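Local coordinates for prolyl-tRNA synthetase (Naegleria fowleri, PDB 6UYH), which probably charges tRNA(Pro) with proline in an ATP-dependent reaction, as a class II aminoacyl-tRNA synthetase, and is caught here with halofuginone and an ATP analogue, at residues Tyr45-Pro49 with Asn50-Val54; Glu20-Ser23 with Glu24-Ser27; Ala180-Glu183 with Val184-Leu188. All coordinates share one frame; numbering follows the deposited sequence.

Contact 1. Residues Tyr45-Pro49 with Asn50-Val54; sequences YIFRP and NCWFV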
ATOM      1  N   TYR A  45       3.178 -12.499  10.599  1.00 17.37           N
ATOM      2  CA  TYR A  45       3.917 -13.279   9.613  1.00 17.70           C
ATOM      3  C   TYR A  45       4.573 -12.355   8.607  1.00 20.84           C
ATOM      4  O   TYR A  45       4.117 -11.238   8.371  1.00 18.99           O
ATOM      5  CB  TYR A  45       3.002 -14.277   8.890  1.00 16.20           C
ATOM      6  CG  TYR A  45       2.192 -15.124   9.860  1.00 17.49           C
ATOM      7  CD1 TYR A  45       2.734 -16.270  10.412  1.00 18.51           C
ATOM      8  CD2 TYR A  45       0.895 -14.760  10.231  1.00 20.53           C
ATOM      9  CE1 TYR A  45       2.014 -17.046  11.317  1.00 21.47           C
ATOM     10  CE2 TYR A  45       0.167 -15.528  11.136  1.00 23.42           C
ATOM     11  CZ  TYR A  45       0.732 -16.665  11.669  1.00 23.12           C
ATOM     12  OH  TYR A  45       0.025 -17.441  12.562  1.00 25.04           O
ATOM     13  N   ILE A  46       5.643 -12.858   7.997  1.00 20.10           N
ATOM     14  CA  ILE A  46       6.402 -12.148   6.968  1.00 21.20           C
ATOM     15  C   ILE A  46       5.900 -12.584   5.594  1.00 20.67           C
ATOM     16  O   ILE A  46       5.893 -13.783   5.284  1.00 20.45           O
ATOM     17  CB  ILE A  46       7.903 -12.442   7.113  1.00 17.74           C
ATOM     18  CG1 ILE A  46       8.419 -11.924   8.460  1.00 20.43           C
ATOM     19  CG2 ILE A  46       8.686 -11.865   5.917  1.00 18.51           C
ATOM     20  CD1 ILE A  46       9.713 -12.573   8.896  1.00 20.70           C
ATOM     21  N   PHE A  47       5.490 -11.611   4.760  1.00 18.77           N
ATOM     22  CA  PHE A  47       5.006 -11.881   3.402  1.00 20.11           C
ATOM     23  C   PHE A  47       6.175 -11.679   2.445  1.00 20.26           C
ATOM     24  O   PHE A  47       6.599 -10.541   2.208  1.00 18.94           O
ATOM     25  CB  PHE A  47       3.851 -10.957   3.001  1.00 19.38           C
ATOM     26  CG  PHE A  47       2.573 -11.154   3.774  1.00 20.09           C
ATOM     27  CD1 PHE A  47       2.542 -11.058   5.151  1.00 28.94           C
ATOM     28  CD2 PHE A  47       1.386 -11.374   3.099  1.00 21.04           C
ATOM     29  CE1 PHE A  47       1.348 -11.228   5.850  1.00 34.16           C
ATOM     30  CE2 PHE A  47       0.183 -11.531   3.793  1.00 21.57           C
ATOM     31  CZ  PHE A  47       0.172 -11.469   5.165  1.00 22.23           C
ATOM     32  N   ARG A  48       6.687 -12.772   1.885  1.00 19.76           N
ATOM     33  CA  ARG A  48       7.841 -12.725   0.995  1.00 19.86           C
ATOM     34  C   ARG A  48       7.399 -12.347  -0.424  1.00 19.11           C
ATOM     35  O   ARG A  48       6.197 -12.276  -0.708  1.00 21.49           O
ATOM     36  CB  ARG A  48       8.565 -14.070   1.067  1.00 22.44           C
ATOM     37  CG  ARG A  48       9.144 -14.369   2.453  1.00 25.62           C
ATOM     38  CD  ARG A  48       9.876 -15.709   2.492  1.00 24.81           C
ATOM     39  NE  ARG A  48      11.177 -15.628   1.825  1.00 26.36           N
ATOM     40  CZ  ARG A  48      12.060 -16.624   1.783  1.00 29.94           C
ATOM     41  NH1 ARG A  48      11.778 -17.785   2.360  1.00 26.31           N
ATOM     42  NH2 ARG A  48      13.229 -16.455   1.170  1.00 28.50           N
ATOM     43  N   PRO A  49       8.347 -12.083  -1.342  1.00 20.34           N
ATOM     44  CA  PRO A  49       7.963 -11.486  -2.644  1.00 20.63           C
ATOM     45  C   PRO A  49       6.886 -12.234  -3.421  1.00 20.89           C
ATOM     46  O   PRO A  49       5.947 -11.600  -3.919  1.00 19.42           O
ATOM     47  CB  PRO A  49       9.293 -11.459  -3.408  1.00 22.61           C
ATOM     48  CG  PRO A  49      10.311 -11.256  -2.343  1.00 22.73           C
ATOM     49  CD  PRO A  49       9.817 -12.097  -1.182  1.00 20.77           C
ATOM     50  N   ASN A  50       7.008 -13.557  -3.567  1.00 21.32           N
ATOM     51  CA  ASN A  50       6.052 -14.297  -4.388  1.00 22.13           C
ATOM     52  C   ASN A  50       4.669 -14.271  -3.764  1.00 24.37           C
ATOM     53  O   ASN A  50       3.657 -14.363  -4.464  1.00 20.94           O
ATOM     54  CB  ASN A  50       6.511 -15.740  -4.572  1.00 21.99           C
ATOM     55  CG  ASN A  50       7.867 -15.844  -5.235  1.00 25.95           C
ATOM     56  OD1 ASN A  50       8.428 -14.849  -5.702  1.00 26.55           O
ATOM     57  ND2 ASN A  50       8.401 -17.059  -5.290  1.00 25.86           N
ATOM     58  N   CYS A  51       4.621 -14.122  -2.453  1.00 19.33           N
ATOM     59  CA  CYS A  51       3.370 -14.048  -1.720  1.00 19.82           C
ATOM     60  C   CYS A  51       2.749 -12.663  -1.825  1.00 20.77           C
ATOM     61  O   CYS A  51       1.561 -12.523  -2.144  1.00 20.64           O
ATOM     62  CB  CYS A  51       3.654 -14.410  -0.273  1.00 22.18           C
ATOM     63  SG  CYS A  51       2.331 -13.999   0.847  1.00 25.41           S
ATOM     64  N   TRP A  52       3.545 -11.623  -1.559  1.00 19.34           N
ATOM     65  CA  TRP A  52       3.024 -10.264  -1.633  1.00 17.93           C
ATOM     66  C   TRP A  52       2.557  -9.936  -3.044  1.00 18.18           C
ATOM     67  O   TRP A  52       1.601  -9.178  -3.219  1.00 19.23           O
ATOM     68  CB  TRP A  52       4.095  -9.264  -1.166  1.00 18.26           C
ATOM     69  CG  TRP A  52       3.535  -7.869  -0.908  1.00 16.58           C
ATOM     70  CD1 TRP A  52       3.819  -6.721  -1.605  1.00 19.18           C
ATOM     71  CD2 TRP A  52       2.594  -7.500   0.107  1.00 19.22           C
ATOM     72  NE1 TRP A  52       3.111  -5.666  -1.075  1.00 19.24           N
ATOM     73  CE2 TRP A  52       2.357  -6.116  -0.024  1.00 19.74           C
ATOM     74  CE3 TRP A  52       1.927  -8.207   1.115  1.00 18.88           C
ATOM     75  CZ2 TRP A  52       1.477  -5.427   0.816  1.00 18.47           C
ATOM     76  CZ3 TRP A  52       1.063  -7.520   1.953  1.00 19.89           C
ATOM     77  CH2 TRP A  52       0.850  -6.142   1.796  1.00 19.97           C
ATOM     78  N   PHE A  53       3.194 -10.532  -4.056  1.00 18.44           N
ATOM     79  CA  PHE A  53       2.748 -10.362  -5.436  1.00 19.69           C
ATOM     80  C   PHE A  53       1.275 -10.715  -5.610  1.00 22.73           C
ATOM     81  O   PHE A  53       0.557 -10.058  -6.375  1.00 18.64           O
ATOM     82  CB  PHE A  53       3.599 -11.216  -6.378  1.00 18.68           C
ATOM     83  CG  PHE A  53       3.218 -11.065  -7.833  1.00 19.75           C
ATOM     84  CD1 PHE A  53       3.786 -10.073  -8.608  1.00 23.52           C
ATOM     85  CD2 PHE A  53       2.266 -11.901  -8.414  1.00 19.83           C
ATOM     86  CE1 PHE A  53       3.430  -9.921  -9.932  1.00 26.43           C
ATOM     87  CE2 PHE A  53       1.898 -11.743  -9.743  1.00 20.69           C
ATOM     88  CZ  PHE A  53       2.481 -10.753 -10.498  1.00 23.09           C
ATOM     89  N   VAL A  54       0.811 -11.771  -4.935  1.00 16.95           N
ATOM     90  CA  VAL A  54      -0.598 -12.144  -5.036  1.00 18.32           C
ATOM     91  C   VAL A  54      -1.480 -11.016  -4.516  1.00 19.28           C
ATOM     92  O   VAL A  54      -2.485 -10.647  -5.136  1.00 20.20           O
ATOM     93  CB  VAL A  54      -0.870 -13.457  -4.281  1.00 17.61           C
ATOM     94  CG1 VAL A  54      -2.372 -13.815  -4.372  1.00 20.36           C
ATOM     95  CG2 VAL A  54      -0.056 -14.596  -4.866  1.00 18.10           C
TER
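Phe47, the last residue of a short strand, is met by both a thiol and an indole from the first turn of the helix that follows it. The edge of Trp52 is directed at the face of the Phe47 ring in an offset edge-to-face pair, with the planes at 88° and the ring centroids 5.7 Å apart. The touching atom of the indole is CE3, on its six-membered ring, which lies 3.8 Å from CD2 of Phe47; that CD2 sits close to the indole plane. Cys51 adds a sulfur-aromatic contact from an oblique direction, its SG 3.6 Å from the same Phe47 CD2. The thiol is placed there by a chi1 of 166°, which sets SG opposite the backbone N of Cys51 and swings it back toward the strand.

The general principle at work is the strand-to-helix turn, here with Arg48 at the N-cap position. The backbone O of Arg48 starts the helix bonds: it receives the N-H of Trp52 at 2.9 Å in a nearly straight bond (172°), with a weak second bond from Cys51 N at 3.0 Å. Pro49 opens the helix, where its ring nitrogen has no hydrogen to offer, and its carbonyl O takes the next bond, from Phe53 N at 3.0 Å. The turn brings Phe47 against Cys51 and Trp52.

Phe47 and Trp52 both make edge-to-face contacts with Tyr166, and Phe47 makes another with Phe159, a residue of the AMPPNP pocket; the nucleotide lies about 8 Å from the Phe47 side chain. The guanidinium end of Arg48 leads away from the helix to a cation-pi contact with Trp131 of the second subunit, while Trp52 packs on Met75 of that subunit.

Contact 2. Residues Glu20-Ser23 with Glu24-Ser27; sequences ENFS and EWYS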
ATOM      1  N   GLU A  20      -2.509 -36.229   5.490  1.00 27.56           N
ATOM      2  CA  GLU A  20      -1.965 -36.828   6.707  1.00 28.47           C
ATOM      3  C   GLU A  20      -2.060 -35.893   7.910  1.00 27.55           C
ATOM      4  O   GLU A  20      -2.451 -36.309   9.005  1.00 31.12           O
ATOM      5  CB  GLU A  20      -0.491 -37.223   6.500  1.00 28.95           C
ATOM      6  CG  GLU A  20      -0.278 -38.535   5.785  1.00 35.03           C
ATOM      7  CD  GLU A  20       1.185 -38.776   5.425  1.00 37.75           C
ATOM      8  OE1 GLU A  20       2.011 -37.844   5.569  1.00 38.50           O
ATOM      9  OE2 GLU A  20       1.501 -39.894   4.980  1.00 45.03           O
ATOM     10  N   ASN A  21      -1.639 -34.647   7.733  1.00 26.40           N
ATOM     11  CA  ASN A  21      -1.602 -33.680   8.827  1.00 31.94           C
ATOM     12  C   ASN A  21      -1.724 -32.317   8.159  1.00 24.77           C
ATOM     13  O   ASN A  21      -0.736 -31.785   7.644  1.00 24.86           O
ATOM     14  CB  ASN A  21      -0.318 -33.805   9.642  1.00 34.32           C
ATOM     15  CG  ASN A  21      -0.294 -32.876  10.850  1.00 35.02           C
ATOM     16  OD1 ASN A  21      -0.846 -31.780  10.820  1.00 33.49           O
ATOM     17  ND2 ASN A  21       0.353 -33.318  11.918  1.00 43.61           N
ATOM     18  N   PHE A  22      -2.943 -31.778   8.145  1.00 23.76           N
ATOM     19  CA  PHE A  22      -3.216 -30.602   7.333  1.00 24.43           C
ATOM     20  C   PHE A  22      -2.432 -29.398   7.826  1.00 26.57           C
ATOM     21  O   PHE A  22      -1.951 -28.592   7.019  1.00 21.13           O
ATOM     22  CB  PHE A  22      -4.725 -30.313   7.328  1.00 23.19           C
ATOM     23  CG  PHE A  22      -5.146 -29.264   6.331  1.00 23.10           C
ATOM     24  CD1 PHE A  22      -4.726 -29.328   5.011  1.00 27.69           C
ATOM     25  CD2 PHE A  22      -5.988 -28.228   6.707  1.00 27.86           C
ATOM     26  CE1 PHE A  22      -5.110 -28.353   4.091  1.00 23.73           C
ATOM     27  CE2 PHE A  22      -6.386 -27.256   5.790  1.00 31.80           C
ATOM     28  CZ  PHE A  22      -5.947 -27.324   4.477  1.00 29.40           C
ATOM     29  N   SER A  23      -2.281 -29.250   9.143  1.00 25.77           N
ATOM     30  CA  SER A  23      -1.609 -28.049   9.634  1.00 24.05           C
ATOM     31  C   SER A  23      -0.105 -28.117   9.386  1.00 22.73           C
ATOM     32  O   SER A  23       0.520 -27.096   9.067  1.00 26.14           O
ATOM     33  CB  SER A  23      -1.926 -27.843  11.120  1.00 26.95           C
ATOM     34  OG  SER A  23      -1.514 -28.955  11.885  1.00 33.98           O
ATOM     35  N   GLU A  24       0.487 -29.306   9.480  1.00 24.08           N
ATOM     36  CA  GLU A  24       1.910 -29.435   9.194  1.00 25.04           C
ATOM     37  C   GLU A  24       2.179 -29.303   7.697  1.00 30.15           C
ATOM     38  O   GLU A  24       3.143 -28.641   7.295  1.00 25.93           O
ATOM     39  CB  GLU A  24       2.436 -30.763   9.743  1.00 30.78           C
ATOM     40  CG  GLU A  24       3.898 -31.054   9.399  1.00 42.64           C
ATOM     41  CD  GLU A  24       4.887 -30.030   9.952  1.00 51.24           C
ATOM     42  OE1 GLU A  24       4.537 -29.279  10.891  1.00 53.12           O
ATOM     43  OE2 GLU A  24       6.031 -29.988   9.439  1.00 47.54           O
ATOM     44  N   TRP A  25       1.324 -29.907   6.863  1.00 24.14           N
ATOM     45  CA  TRP A  25       1.401 -29.704   5.415  1.00 22.57           C
ATOM     46  C   TRP A  25       1.371 -28.221   5.063  1.00 21.76           C
ATOM     47  O   TRP A  25       2.186 -27.733   4.269  1.00 23.22           O
ATOM     48  CB  TRP A  25       0.244 -30.431   4.709  1.00 22.84           C
ATOM     49  CG  TRP A  25       0.135 -30.067   3.247  1.00 23.67           C
ATOM     50  CD1 TRP A  25       0.796 -30.661   2.201  1.00 25.10           C
ATOM     51  CD2 TRP A  25      -0.659 -29.019   2.674  1.00 22.57           C
ATOM     52  NE1 TRP A  25       0.453 -30.052   1.016  1.00 24.39           N
ATOM     53  CE2 TRP A  25      -0.435 -29.040   1.277  1.00 22.49           C
ATOM     54  CE3 TRP A  25      -1.556 -28.075   3.202  1.00 21.01           C
ATOM     55  CZ2 TRP A  25      -1.052 -28.145   0.405  1.00 22.42           C
ATOM     56  CZ3 TRP A  25      -2.174 -27.179   2.331  1.00 22.82           C
ATOM     57  CH2 TRP A  25      -1.920 -27.223   0.945  1.00 25.97           C
ATOM     58  N   TYR A  26       0.422 -27.488   5.652  1.00 20.62           N
ATOM     59  CA  TYR A  26       0.261 -26.071   5.351  1.00 19.55           C
ATOM     60  C   TYR A  26       1.503 -25.288   5.733  1.00 23.20           C
ATOM     61  O   TYR A  26       1.991 -24.449   4.960  1.00 20.43           O
ATOM     62  CB  TYR A  26      -0.955 -25.545   6.118  1.00 18.99           C
ATOM     63  CG  TYR A  26      -1.400 -24.133   5.838  1.00 22.47           C
ATOM     64  CD1 TYR A  26      -1.755 -23.735   4.556  1.00 20.09           C
ATOM     65  CD2 TYR A  26      -1.523 -23.208   6.875  1.00 18.04           C
ATOM     66  CE1 TYR A  26      -2.202 -22.454   4.306  1.00 20.67           C
ATOM     67  CE2 TYR A  26      -1.982 -21.912   6.637  1.00 20.41           C
ATOM     68  CZ  TYR A  26      -2.320 -21.545   5.353  1.00 20.49           C
ATOM     69  OH  TYR A  26      -2.787 -20.274   5.105  1.00 17.08           O
ATOM     70  N   SER A  27       2.044 -25.566   6.916  1.00 22.56           N
ATOM     71  CA  SER A  27       3.263 -24.892   7.337  1.00 20.94           C
ATOM     72  C   SER A  27       4.401 -25.157   6.359  1.00 22.99           C
ATOM     73  O   SER A  27       5.116 -24.226   5.965  1.00 25.70           O
ATOM     74  CB  SER A  27       3.639 -25.342   8.744  1.00 22.77           C
ATOM     75  OG  SER A  27       4.846 -24.729   9.149  1.00 26.39           O
TER
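Phe22 slides past the indole of Trp25 with the two ring planes almost parallel, 9° apart, yet displaced so far that they barely overlap: the centroid of the six-membered indole ring is 5.6 Å from that of Phe22. The meeting is made by CE1 of Phe22, which lies 3.6 Å from CZ3 of Trp25. With both CG atoms opposite their own backbone N, the rings leave the same side of the turn.

The turn illustrates side-chain capping at a helix start. Asn21 is the N-cap, and its OD1 accepts the N-H of Glu24 at 3.1 Å. The bond is fairly straight at the hydrogen (164°), although the donor stands well above the carbonyl plane of the amide. The backbone O of Asn21 takes Trp25 N at 2.9 Å, the first regular helix bond, so side chain and main chain of Asn21 each hold one N-H. The amide of Asn21 lies against CB of Glu24, whose chain bends at chi2 toward a hydrogen bond with Gln28.

Phe22 and Tyr26 both press on Met281 of helix 274-283. Tyr26 OH is also hydrogen-bonded to Pro158 O, and Trp25 NE1 to Asp285 O, just after that helix in sequence. On the polar side, Ser23 OG is bonded to Ser463 OG in helix 462-466 and Ser27 OG to Tyr38 OH in strand 36-38, placing the start of helix 22-32 among two helices and a strand.

Contact 3. Residues Ala180-Glu183 with Val184-Leu188; sequences ADEE and VFTIL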
ATOM      1  N   ALA A 180     -27.769   2.502  -1.683  1.00 32.10           N
ATOM      2  CA  ALA A 180     -26.879   1.760  -0.801  1.00 27.04           C
ATOM      3  C   ALA A 180     -27.040   0.255  -1.011  1.00 28.26           C
ATOM      4  O   ALA A 180     -26.050  -0.463  -1.183  1.00 27.26           O
ATOM      5  CB  ALA A 180     -27.144   2.154   0.651  1.00 27.25           C
ATOM      6  N   ASP A 181     -28.288  -0.229  -1.041  1.00 27.87           N
ATOM      7  CA  ASP A 181     -28.546  -1.644  -1.317  1.00 27.58           C
ATOM      8  C   ASP A 181     -27.821  -2.100  -2.578  1.00 23.92           C
ATOM      9  O   ASP A 181     -27.162  -3.142  -2.588  1.00 29.82           O
ATOM     10  CB  ASP A 181     -30.053  -1.896  -1.479  1.00 27.78           C
ATOM     11  CG  ASP A 181     -30.818  -1.875  -0.164  1.00 35.25           C
ATOM     12  OD1 ASP A 181     -30.220  -2.076   0.912  1.00 35.39           O
ATOM     13  OD2 ASP A 181     -32.045  -1.676  -0.222  1.00 37.95           O
ATOM     14  N   GLU A 182     -27.923  -1.310  -3.651  1.00 26.83           N
ATOM     15  CA  GLU A 182     -27.307  -1.690  -4.921  1.00 28.98           C
ATOM     16  C   GLU A 182     -25.799  -1.860  -4.784  1.00 30.40           C
ATOM     17  O   GLU A 182     -25.216  -2.790  -5.356  1.00 26.17           O
ATOM     18  CB  GLU A 182     -27.628  -0.650  -5.998  1.00 36.57           C
ATOM     19  CG  GLU A 182     -27.016  -0.974  -7.355  1.00 50.47           C
ATOM     20  CD  GLU A 182     -26.978   0.220  -8.297  1.00 70.60           C
ATOM     21  OE1 GLU A 182     -27.450   1.310  -7.908  1.00 76.39           O
ATOM     22  OE2 GLU A 182     -26.469   0.065  -9.427  1.00 74.12           O
ATOM     23  N   GLU A 183     -25.145  -0.971  -4.036  1.00 24.98           N
ATOM     24  CA  GLU A 183     -23.695  -1.084  -3.893  1.00 24.87           C
ATOM     25  C   GLU A 183     -23.300  -2.328  -3.101  1.00 27.65           C
ATOM     26  O   GLU A 183     -22.307  -2.985  -3.432  1.00 22.13           O
ATOM     27  CB  GLU A 183     -23.109   0.155  -3.226  1.00 22.95           C
ATOM     28  CG  GLU A 183     -21.579   0.029  -3.106  1.00 23.86           C
ATOM     29  CD  GLU A 183     -20.932   1.018  -2.158  1.00 26.36           C
ATOM     30  OE1 GLU A 183     -21.158   0.925  -0.936  1.00 26.58           O
ATOM     31  OE2 GLU A 183     -20.169   1.880  -2.635  1.00 28.51           O
ATOM     32  N   VAL A 184     -24.057  -2.670  -2.047  1.00 24.53           N
ATOM     33  CA  VAL A 184     -23.724  -3.858  -1.254  1.00 21.89           C
ATOM     34  C   VAL A 184     -23.518  -5.067  -2.161  1.00 19.61           C
ATOM     35  O   VAL A 184     -22.519  -5.794  -2.053  1.00 21.93           O
ATOM     36  CB  VAL A 184     -24.821  -4.140  -0.209  1.00 24.96           C
ATOM     37  CG1 VAL A 184     -24.569  -5.526   0.444  1.00 22.79           C
ATOM     38  CG2 VAL A 184     -24.861  -3.047   0.843  1.00 28.71           C
ATOM     39  N   PHE A 185     -24.456  -5.288  -3.083  1.00 21.61           N
ATOM     40  CA  PHE A 185     -24.409  -6.503  -3.891  1.00 22.05           C
ATOM     41  C   PHE A 185     -23.454  -6.360  -5.067  1.00 24.42           C
ATOM     42  O   PHE A 185     -22.903  -7.362  -5.539  1.00 26.58           O
ATOM     43  CB  PHE A 185     -25.833  -6.880  -4.321  1.00 24.37           C
ATOM     44  CG  PHE A 185     -26.686  -7.307  -3.161  1.00 25.69           C
ATOM     45  CD1 PHE A 185     -26.648  -8.621  -2.704  1.00 25.05           C
ATOM     46  CD2 PHE A 185     -27.467  -6.383  -2.480  1.00 28.67           C
ATOM     47  CE1 PHE A 185     -27.404  -9.019  -1.613  1.00 25.00           C
ATOM     48  CE2 PHE A 185     -28.230  -6.771  -1.388  1.00 27.34           C
ATOM     49  CZ  PHE A 185     -28.199  -8.092  -0.954  1.00 31.14           C
ATOM     50  N   THR A 186     -23.233  -5.127  -5.528  1.00 22.36           N
ATOM     51  CA  THR A 186     -22.179  -4.854  -6.504  1.00 22.57           C
ATOM     52  C   THR A 186     -20.799  -5.194  -5.941  1.00 22.95           C
ATOM     53  O   THR A 186     -19.981  -5.843  -6.612  1.00 21.27           O
ATOM     54  CB  THR A 186     -22.250  -3.384  -6.927  1.00 26.70           C
ATOM     55  OG1 THR A 186     -23.489  -3.145  -7.611  1.00 26.70           O
ATOM     56  CG2 THR A 186     -21.074  -3.019  -7.838  1.00 28.21           C
ATOM     57  N   ILE A 187     -20.517  -4.768  -4.704  1.00 20.36           N
ATOM     58  CA  ILE A 187     -19.228  -5.097  -4.094  1.00 18.42           C
ATOM     59  C   ILE A 187     -19.141  -6.593  -3.828  1.00 18.62           C
ATOM     60  O   ILE A 187     -18.086  -7.210  -4.020  1.00 19.51           O
ATOM     61  CB  ILE A 187     -19.002  -4.279  -2.802  1.00 17.81           C
ATOM     62  CG1 ILE A 187     -18.928  -2.770  -3.116  1.00 18.28           C
ATOM     63  CG2 ILE A 187     -17.710  -4.723  -2.086  1.00 15.52           C
ATOM     64  CD1 ILE A 187     -17.736  -2.369  -3.978  1.00 22.36           C
ATOM     65  N   LEU A 188     -20.248  -7.203  -3.390  1.00 17.87           N
ATOM     66  CA  LEU A 188     -20.250  -8.645  -3.148  1.00 20.08           C
ATOM     67  C   LEU A 188     -19.913  -9.419  -4.421  1.00 20.64           C
ATOM     68  O   LEU A 188     -19.180 -10.417  -4.380  1.00 20.13           O
ATOM     69  CB  LEU A 188     -21.610  -9.090  -2.599  1.00 18.34           C
ATOM     70  CG  LEU A 188     -21.625 -10.529  -2.058  1.00 21.29           C
ATOM     71  CD1 LEU A 188     -20.830 -10.628  -0.768  1.00 21.58           C
ATOM     72  CD2 LEU A 188     -23.054 -11.026  -1.869  1.00 22.29           C
TER
HETATM   73  O   HOH W   1     -23.268  -0.553  -9.237  1.00 56.89           O
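The backbone of residues 180-188 runs as regular helix, with i to i+4 bonds from Val184 N to Ala180 O (3.1 Å), Thr186 N to Glu182 O and Ile187 N to Glu183 O, whereas the one from Phe185 N to Asp181 O is long and weak at 3.5 Å. Thr186 reinforces its turn with a second grip on the same acceptor: OG1 donates to Glu182 O at 2.9 Å. This hydroxyl approaches from above the carbonyl plane, while the amide N-H is tilted only 18° from it. A chi1 of -65° makes this possible by setting OG1 opposite the carbonyl carbon of Thr186, from where it reaches back one turn. A water then bridges the two side chains, donating to Thr186 OG1 at 3.1 Å and to Glu182 OE2 at 3.3 Å.

The example is a helix packed on antiparallel strands, here within the class II synthetase core. Val184 and Ile187 lie on the sheet side, Val184 touching Thr221, His241 and Asn267, and Ile187 touching Ser239 and Trp269. Glu183, a polar residue on this buried side, runs alongside Ile187, pointing the same way, with CG 3.9 Å from CG1 of the isoleucine. Its carboxylate is well supplied with donors: OE2 is hydrogen-bonded to Ser172, and OE1 to both Asn267 and Trp269. Such a set of donors would be expected to stabilise a negative charge.

Phe185 turns the edge of its ring to the preceding turn, CD2 lying 3.3 Å from Asp181 O, while CG1 of Val184 stands over one ring face toward the rim. The Asp181 carboxylate is directed elsewhere, forming a salt bridge with Lys177 and a hydrogen bond with Tyr219 OH.

Overall arrangement
From the N terminus the three contacts follow in series, none nesting within or crossing another; each is local to a continuous stretch of chain and closes no long loop. Contact 2 starts helix 22-32; contact 1 comes soon after, where strand 45-47 passes into helix 49-67, their centres about 20 Å apart. Helix 274-283 touches both, and Phe159 is a further shared neighbour. Contact 3, in helix 177-198, lies across the chain's centre from the other two, its centre about 30 Å from contact 1 and 37 Å from contact 2. It backs the sheet strands 219-227, 232-243 and 261-272, while contact 1 alone reaches the second subunit.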